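Local coordinates for protein YciF (Escherichia coli, PDB 2GS4), which is a stress protein of the ferritin-like, rubrerythrin-related class that forms a homodimer and probably binds metal, at residues 14-19 with 73-78; 23-28 with 49-54. All blocks are in the same frame, centred on the assembly; numbering follows the deposited sequence.

Interaction 1. Residues 14-19 with 73-78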
ATOM      1  N   LEU A  14       4.936 -11.566   3.096  1.00 25.27           N
ATOM      2  CA  LEU A  14       5.121 -12.420   1.927  1.00 23.62           C
ATOM      3  C   LEU A  14       3.762 -12.868   1.396  1.00 22.98           C
ATOM      4  O   LEU A  14       3.542 -12.918   0.180  1.00 23.95           O
ATOM      5  CB  LEU A  14       5.960 -13.650   2.295  1.00 23.40           C
ATOM      6  CG  LEU A  14       6.305 -14.571   1.124  1.00 21.90           C
ATOM      7  CD1 LEU A  14       7.325 -13.901   0.236  1.00 21.88           C
ATOM      8  CD2 LEU A  14       6.856 -15.897   1.658  1.00 26.08           C
ATOM      9  N   SER A  15       2.858 -13.193   2.318  1.00 26.26           N
ATOM     10  CA  SER A  15       1.511 -13.638   1.976  1.00 27.53           C
ATOM     11  C   SER A  15       0.731 -12.502   1.318  1.00 30.88           C
ATOM     12  O   SER A  15      -0.085 -12.731   0.411  1.00 26.97           O
ATOM     13  CB  SER A  15       0.770 -14.108   3.231  1.00 26.21           C
ATOM     14  OG  SER A  15       1.376 -15.261   3.785  1.00 28.21           O
ATOM     15  N   ASP A  16       0.988 -11.280   1.780  1.00 28.35           N
ATOM     16  CA  ASP A  16       0.323 -10.105   1.233  1.00 26.81           C
ATOM     17  C   ASP A  16       0.856  -9.917  -0.185  1.00 23.60           C
ATOM     18  O   ASP A  16       0.093  -9.690  -1.128  1.00 24.06           O
ATOM     19  CB  ASP A  16       0.650  -8.873   2.081  1.00 28.76           C
ATOM     20  CG  ASP A  16      -0.560  -7.985   2.322  1.00 34.27           C
ATOM     21  OD1 ASP A  16      -0.379  -6.854   2.826  1.00 44.40           O
ATOM     22  OD2 ASP A  16      -1.688  -8.414   2.013  1.00 24.87           O
ATOM     23  N   THR A  17       2.169 -10.043  -0.341  1.00 24.56           N
ATOM     24  CA  THR A  17       2.770  -9.883  -1.658  1.00 23.94           C
ATOM     25  C   THR A  17       2.264 -10.968  -2.621  1.00 23.84           C
ATOM     26  O   THR A  17       2.037 -10.691  -3.804  1.00 27.13           O
ATOM     27  CB  THR A  17       4.315  -9.882  -1.557  1.00 23.07           C
ATOM     28  OG1 THR A  17       4.747  -8.630  -1.006  1.00 24.02           O
ATOM     29  CG2 THR A  17       4.959 -10.078  -2.915  1.00 20.34           C
ATOM     30  N   TYR A  18       2.058 -12.185  -2.118  1.00 23.52           N
ATOM     31  CA  TYR A  18       1.545 -13.275  -2.953  1.00 26.39           C
ATOM     32  C   TYR A  18       0.198 -12.802  -3.500  1.00 23.46           C
ATOM     33  O   TYR A  18      -0.075 -12.906  -4.692  1.00 24.79           O
ATOM     34  CB  TYR A  18       1.336 -14.545  -2.122  1.00 27.07           C
ATOM     35  CG  TYR A  18       1.015 -15.793  -2.929  1.00 33.17           C
ATOM     36  CD1 TYR A  18       2.031 -16.533  -3.535  1.00 30.33           C
ATOM     37  CD2 TYR A  18      -0.300 -16.236  -3.077  1.00 31.37           C
ATOM     38  CE1 TYR A  18       1.747 -17.683  -4.268  1.00 36.58           C
ATOM     39  CE2 TYR A  18      -0.596 -17.394  -3.816  1.00 42.69           C
ATOM     40  CZ  TYR A  18       0.436 -18.108  -4.405  1.00 43.36           C
ATOM     41  OH  TYR A  18       0.166 -19.249  -5.125  1.00 46.41           O
ATOM     42  N   SER A  19      -0.637 -12.266  -2.617  1.00 25.75           N
ATOM     43  CA  SER A  19      -1.944 -11.764  -3.021  1.00 24.44           C
ATOM     44  C   SER A  19      -1.798 -10.642  -4.049  1.00 24.34           C
ATOM     45  O   SER A  19      -2.510 -10.620  -5.044  1.00 20.82           O
ATOM     46  CB  SER A  19      -2.729 -11.274  -1.796  1.00 28.74           C
ATOM     47  OG  SER A  19      -3.836 -10.469  -2.171  1.00 27.94           O
HETATM   48  N   MSE A  73      -5.189 -14.189   2.163  1.00 29.19           N
HETATM   49  CA  MSE A  73      -5.609 -12.828   2.477  1.00 29.85           C
HETATM   50  C   MSE A  73      -5.662 -11.996   1.203  1.00 26.67           C
HETATM   51  O   MSE A  73      -5.112 -12.384   0.181  1.00 31.35           O
HETATM   52  CB  MSE A  73      -4.644 -12.180   3.486  1.00 32.05           C
HETATM   53  CG  MSE A  73      -3.171 -12.161   3.044  1.00 37.29           C
HETATM   54 SE   MSE A  73      -1.939 -11.201   4.223  1.00 39.66          SE
HETATM   55  CE  MSE A  73      -1.656 -12.563   5.568  1.00 34.43           C
ATOM     56  N   LYS A  74      -6.360 -10.869   1.260  1.00 28.08           N
ATOM     57  CA  LYS A  74      -6.463  -9.977   0.113  1.00 26.86           C
ATOM     58  C   LYS A  74      -5.640  -8.736   0.453  1.00 28.37           C
ATOM     59  O   LYS A  74      -5.876  -8.090   1.472  1.00 28.93           O
ATOM     60  CB  LYS A  74      -7.922  -9.576  -0.131  1.00 34.57           C
ATOM     61  CG  LYS A  74      -8.167  -8.849  -1.469  1.00 46.64           C
ATOM     62  CD  LYS A  74      -8.689  -9.807  -2.540  1.00 41.73           C
ATOM     63  CE  LYS A  74      -8.820  -9.127  -3.893  1.00 43.24           C
ATOM     64  NZ  LYS A  74      -9.598  -7.854  -3.836  1.00 47.56           N
ATOM     65  N   CYS A  75      -4.666  -8.420  -0.392  1.00 24.11           N
ATOM     66  CA  CYS A  75      -3.814  -7.254  -0.187  1.00 24.49           C
ATOM     67  C   CYS A  75      -4.606  -6.023  -0.624  1.00 23.00           C
ATOM     68  O   CYS A  75      -4.787  -5.774  -1.823  1.00 20.40           O
ATOM     69  CB  CYS A  75      -2.523  -7.392  -1.007  1.00 22.49           C
ATOM     70  SG  CYS A  75      -1.412  -5.966  -0.939  1.00 24.46           S
ATOM     71  N   VAL A  76      -5.068  -5.263   0.364  1.00 21.61           N
ATOM     72  CA  VAL A  76      -5.864  -4.064   0.133  1.00 23.47           C
ATOM     73  C   VAL A  76      -5.080  -2.961  -0.579  1.00 21.77           C
ATOM     74  O   VAL A  76      -5.644  -2.201  -1.367  1.00 26.39           O
ATOM     75  CB  VAL A  76      -6.437  -3.566   1.482  1.00 27.00           C
ATOM     76  CG1 VAL A  76      -7.063  -2.198   1.340  1.00 31.77           C
ATOM     77  CG2 VAL A  76      -7.485  -4.571   1.967  1.00 28.36           C
ATOM     78  N   ALA A  77      -3.783  -2.875  -0.304  1.00 23.33           N
ATOM     79  CA  ALA A  77      -2.945  -1.869  -0.941  1.00 23.33           C
ATOM     80  C   ALA A  77      -2.927  -2.092  -2.458  1.00 24.93           C
ATOM     81  O   ALA A  77      -3.187  -1.171  -3.220  1.00 23.73           O
ATOM     82  CB  ALA A  77      -1.531  -1.933  -0.380  1.00 21.14           C
HETATM   83  N   MSE A  78      -2.624  -3.310  -2.900  1.00 24.37           N
HETATM   84  CA  MSE A  78      -2.592  -3.563  -4.340  1.00 22.91           C
HETATM   85  C   MSE A  78      -3.950  -3.350  -4.987  1.00 23.21           C
HETATM   86  O   MSE A  78      -4.039  -2.860  -6.111  1.00 23.27           O
HETATM   87  CB  MSE A  78      -2.120  -4.985  -4.652  1.00 23.42           C
HETATM   88  CG  MSE A  78      -2.076  -5.256  -6.155  1.00 19.65           C
HETATM   89 SE   MSE A  78      -0.898  -4.044  -7.095  1.00 28.29          SE
HETATM   90  CE  MSE A  78       0.775  -4.906  -6.647  1.00 20.61           C
TER
HETATM   91  O   HOH W   1      -4.400  -8.148   3.646  1.00 42.42           O
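Asp16 and Ser19, one turn apart on helix 6-33, meet Met73 and Cys75 where the loop after helix 38-63 runs into helix 76-89, an example of a long helix bonding to the residue that caps another. From Asp16, CB lies 4.1 Å from SE of Met73, a selenomethionine. CG comes next, 3.9 Å from Cys75 CB, and there the carboxylate divides. OD1 lies 4.0 Å from Cys75 SG; OD2 is nearer still to that sulfur, packs 3.3 Å from Cys75 CA, touches Met73 SE and accepts a bond from a water that also donates to Lys74 O. Ser19 does the direct gripping: its OG, anti to the backbone N (chi1 165°), takes the Cys75 N-H at 2.8 Å, with an N-H...O angle of 157°. Gln23 NE2 is a further partner of that hydroxyl. The Met73 chain bends at chi3 (81°), bringing CE to 3.7 Å from Ser15 CB. An alanine at Asp16 would probably open a gap beside Cys75 and leave the bridging water without its anchor on helix 6-33. Cys75 itself is the N-cap of helix 76-89, its SG accepting from Met78 N at 3.5 Å. Cys75 is thus held at two points, its N-H and its sulfur: the Ser19 bond and the Asp16 water bridge link the start of helix 76-89 to helix 6-33, while the thiol caps the new helix itself.

Interaction 2. Residues 23-28 with 49-54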
ATOM      1  N   GLN A  23      -3.359 -10.556  -7.873  1.00 24.92           N
ATOM      2  CA  GLN A  23      -4.232  -9.507  -8.379  1.00 22.25           C
ATOM      3  C   GLN A  23      -3.554  -8.834  -9.559  1.00 21.76           C
ATOM      4  O   GLN A  23      -4.205  -8.510 -10.555  1.00 23.12           O
ATOM      5  CB  GLN A  23      -4.501  -8.459  -7.292  1.00 22.58           C
ATOM      6  CG  GLN A  23      -5.069  -9.014  -6.000  1.00 22.42           C
ATOM      7  CD  GLN A  23      -5.300  -7.927  -4.964  1.00 23.38           C
ATOM      8  OE1 GLN A  23      -5.938  -6.918  -5.243  1.00 20.32           O
ATOM      9  NE2 GLN A  23      -4.779  -8.129  -3.765  1.00 24.67           N
ATOM     10  N   LEU A  24      -2.242  -8.629  -9.465  1.00 22.26           N
ATOM     11  CA  LEU A  24      -1.550  -7.969 -10.558  1.00 24.76           C
ATOM     12  C   LEU A  24      -1.717  -8.719 -11.893  1.00 29.47           C
ATOM     13  O   LEU A  24      -1.887  -8.081 -12.932  1.00 27.00           O
ATOM     14  CB  LEU A  24      -0.070  -7.765 -10.214  1.00 28.31           C
ATOM     15  CG  LEU A  24       0.635  -6.597 -10.929  1.00 38.49           C
ATOM     16  CD1 LEU A  24      -0.212  -5.324 -10.852  1.00 38.52           C
ATOM     17  CD2 LEU A  24       1.998  -6.352 -10.302  1.00 28.07           C
ATOM     18  N   THR A  25      -1.711 -10.057 -11.868  1.00 27.31           N
ATOM     19  CA  THR A  25      -1.873 -10.841 -13.107  1.00 28.85           C
ATOM     20  C   THR A  25      -3.107 -10.424 -13.904  1.00 28.30           C
ATOM     21  O   THR A  25      -3.020 -10.202 -15.115  1.00 31.40           O
ATOM     22  CB  THR A  25      -1.967 -12.376 -12.843  1.00 27.24           C
ATOM     23  OG1 THR A  25      -3.076 -12.655 -11.984  1.00 31.86           O
ATOM     24  CG2 THR A  25      -0.678 -12.901 -12.210  1.00 28.84           C
ATOM     25  N   ARG A  26      -4.253 -10.327 -13.233  1.00 28.36           N
ATOM     26  CA  ARG A  26      -5.486  -9.911 -13.895  1.00 39.06           C
ATOM     27  C   ARG A  26      -5.340  -8.471 -14.399  1.00 33.73           C
ATOM     28  O   ARG A  26      -5.622  -8.174 -15.559  1.00 35.33           O
ATOM     29  CB  ARG A  26      -6.693  -9.981 -12.935  1.00 31.05           C
ATOM     30  CG  ARG A  26      -7.228 -11.385 -12.606  1.00 54.24           C
ATOM     31  CD  ARG A  26      -6.829 -11.878 -11.204  1.00 66.57           C
ATOM     32  NE  ARG A  26      -7.498 -11.171 -10.109  1.00 68.54           N
ATOM     33  CZ  ARG A  26      -7.426 -11.539  -8.828  1.00 56.28           C
ATOM     34  NH1 ARG A  26      -6.719 -12.607  -8.479  1.00 57.03           N
ATOM     35  NH2 ARG A  26      -8.052 -10.834  -7.893  1.00 69.71           N
ATOM     36  N   ALA A  27      -4.885  -7.583 -13.523  1.00 32.26           N
ATOM     37  CA  ALA A  27      -4.732  -6.176 -13.878  1.00 29.34           C
ATOM     38  C   ALA A  27      -3.852  -5.922 -15.101  1.00 28.88           C
ATOM     39  O   ALA A  27      -4.182  -5.096 -15.948  1.00 30.60           O
ATOM     40  CB  ALA A  27      -4.197  -5.398 -12.688  1.00 28.18           C
ATOM     41  N   LEU A  28      -2.736  -6.635 -15.201  1.00 23.25           N
ATOM     42  CA  LEU A  28      -1.829  -6.436 -16.324  1.00 26.01           C
ATOM     43  C   LEU A  28      -2.431  -6.861 -17.668  1.00 24.70           C
ATOM     44  O   LEU A  28      -2.150  -6.241 -18.693  1.00 26.12           O
ATOM     45  CB  LEU A  28      -0.503  -7.165 -16.060  1.00 24.79           C
ATOM     46  CG  LEU A  28       0.297  -6.588 -14.881  1.00 29.24           C
ATOM     47  CD1 LEU A  28       1.427  -7.527 -14.487  1.00 26.83           C
ATOM     48  CD2 LEU A  28       0.842  -5.222 -15.259  1.00 34.89           C
ATOM     49  N   GLU A  49       3.780 -11.734 -17.901  1.00 25.48           N
ATOM     50  CA  GLU A  49       4.482 -13.009 -17.912  1.00 24.14           C
ATOM     51  C   GLU A  49       5.489 -13.068 -16.774  1.00 22.98           C
ATOM     52  O   GLU A  49       5.526 -14.042 -16.026  1.00 21.31           O
ATOM     53  CB  GLU A  49       5.163 -13.214 -19.259  1.00 23.12           C
ATOM     54  CG  GLU A  49       4.168 -13.298 -20.396  1.00 23.71           C
ATOM     55  CD  GLU A  49       3.070 -14.300 -20.105  1.00 33.86           C
ATOM     56  OE1 GLU A  49       1.940 -14.112 -20.605  1.00 44.41           O
ATOM     57  OE2 GLU A  49       3.337 -15.282 -19.376  1.00 44.61           O
ATOM     58  N   GLU A  50       6.285 -12.011 -16.625  1.00 23.08           N
ATOM     59  CA  GLU A  50       7.273 -11.937 -15.555  1.00 28.27           C
ATOM     60  C   GLU A  50       6.595 -12.076 -14.180  1.00 28.03           C
ATOM     61  O   GLU A  50       7.166 -12.673 -13.275  1.00 29.43           O
ATOM     62  CB  GLU A  50       8.061 -10.611 -15.679  1.00 33.53           C
ATOM     63  CG  GLU A  50       8.863 -10.163 -14.456  1.00 43.16           C
ATOM     64  CD  GLU A  50       9.586  -8.834 -14.688  1.00 36.93           C
ATOM     65  OE1 GLU A  50       9.536  -7.956 -13.798  1.00 47.78           O
ATOM     66  OE2 GLU A  50      10.210  -8.666 -15.761  1.00 45.39           O
ATOM     67  N   THR A  51       5.378 -11.548 -14.030  1.00 24.65           N
ATOM     68  CA  THR A  51       4.661 -11.643 -12.757  1.00 25.61           C
ATOM     69  C   THR A  51       4.246 -13.083 -12.446  1.00 26.86           C
ATOM     70  O   THR A  51       4.283 -13.501 -11.280  1.00 25.04           O
ATOM     71  CB  THR A  51       3.405 -10.718 -12.725  1.00 32.59           C
ATOM     72  OG1 THR A  51       3.810  -9.345 -12.823  1.00 28.68           O
ATOM     73  CG2 THR A  51       2.636 -10.898 -11.404  1.00 30.50           C
ATOM     74  N   HIS A  52       3.836 -13.836 -13.470  1.00 24.16           N
ATOM     75  CA  HIS A  52       3.468 -15.227 -13.246  1.00 27.29           C
ATOM     76  C   HIS A  52       4.744 -15.931 -12.794  1.00 29.44           C
ATOM     77  O   HIS A  52       4.713 -16.812 -11.929  1.00 27.80           O
ATOM     78  CB  HIS A  52       2.917 -15.877 -14.526  1.00 26.24           C
ATOM     79  CG  HIS A  52       1.425 -15.800 -14.646  1.00 30.14           C
ATOM     80  ND1 HIS A  52       0.789 -15.066 -15.627  1.00 32.99           N
ATOM     81  CD2 HIS A  52       0.443 -16.346 -13.891  1.00 34.47           C
ATOM     82  CE1 HIS A  52      -0.519 -15.161 -15.465  1.00 33.47           C
ATOM     83  NE2 HIS A  52      -0.756 -15.931 -14.419  1.00 35.91           N
ATOM     84  N   GLY A  53       5.872 -15.522 -13.369  1.00 28.02           N
ATOM     85  CA  GLY A  53       7.141 -16.119 -13.000  1.00 23.15           C
ATOM     86  C   GLY A  53       7.525 -15.788 -11.565  1.00 27.22           C
ATOM     87  O   GLY A  53       8.128 -16.605 -10.875  1.00 24.18           O
ATOM     88  N   GLN A  54       7.180 -14.583 -11.118  1.00 23.78           N
ATOM     89  CA  GLN A  54       7.501 -14.148  -9.766  1.00 22.97           C
ATOM     90  C   GLN A  54       6.659 -14.899  -8.744  1.00 21.83           C
ATOM     91  O   GLN A  54       7.111 -15.142  -7.614  1.00 23.80           O
ATOM     92  CB  GLN A  54       7.327 -12.619  -9.662  1.00 21.25           C
ATOM     93  CG  GLN A  54       8.341 -11.889 -10.548  1.00 21.94           C
ATOM     94  CD  GLN A  54       8.040 -10.419 -10.788  1.00 27.15           C
ATOM     95  OE1 GLN A  54       6.952  -9.936 -10.490  1.00 27.16           O
ATOM     96  NE2 GLN A  54       9.011  -9.706 -11.358  1.00 27.09           N
TER
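Thr25 and Leu28 pack on Thr51 and His52 within the antiparallel helix pair formed by helices 6-33 and 38-63, an arrangement consistent with the four-helix bundle of ferritin-like proteins. The two short segments run at 169° to each other, and their axes come as near as 9.4 Å, with Thr25 and Thr51 closest in the backbone. No hydrogen bond crosses between the segments; methyl groups and one ring do the work. The threonines meet methyl to methyl, CG2 of Thr25 lying 4.0 Å from CG2 of Thr51. The same Thr25 methyl sits over one face of the His52 imidazole in a CH-pi contact, 3.9 Å from the ring centroid and 16° off the ring normal. It is displaced toward the rim, and NE2 is its nearest ring atom. What brings the methyl there is the Thr25 first torsion (chi1 59°): OG1 falls between the backbone N and the carbonyl carbon, where it bonds to Lys22 O of its own helix, and CG2 lies anti to the carbonyl carbon. One turn on, Leu28 brings CD1 to within 3.4 Å of Thr51 OG1, a hydroxyl likewise bonded within its helix, to His47 O. Leu24, next to Thr25, adds a looser touch, its CB 4.3 Å from Thr51 CG2. The principle is plain: each threonine pairs its hydroxyl with a carbonyl of its own helix and turns a methyl to the partner, so two threonines meet through methyls in a contact that is largely, though not wholly, apolar.

In the fold
Helix 6-33 serves both contacts, meeting the start of helix 76-89 in interaction 1 and helix 38-63 in interaction 2. Both segments of interaction 2 fall between the two segments of interaction 1 in the chain. Their centres lie about 13 Å apart, and they touch directly: Gln23 NE2 probably bonds to Cys75 O, and Leu24 CD1 packs on Met78 SE. Leu24 thus contacts residues of both partner helices. Helix 76-89 also reaches the dimer interface, where Ala77 packs against Ala77 of the second subunit. Together the two contacts join the antiparallel pair of this ferritin-like fold to a short helix that contributes to the contact between subunits.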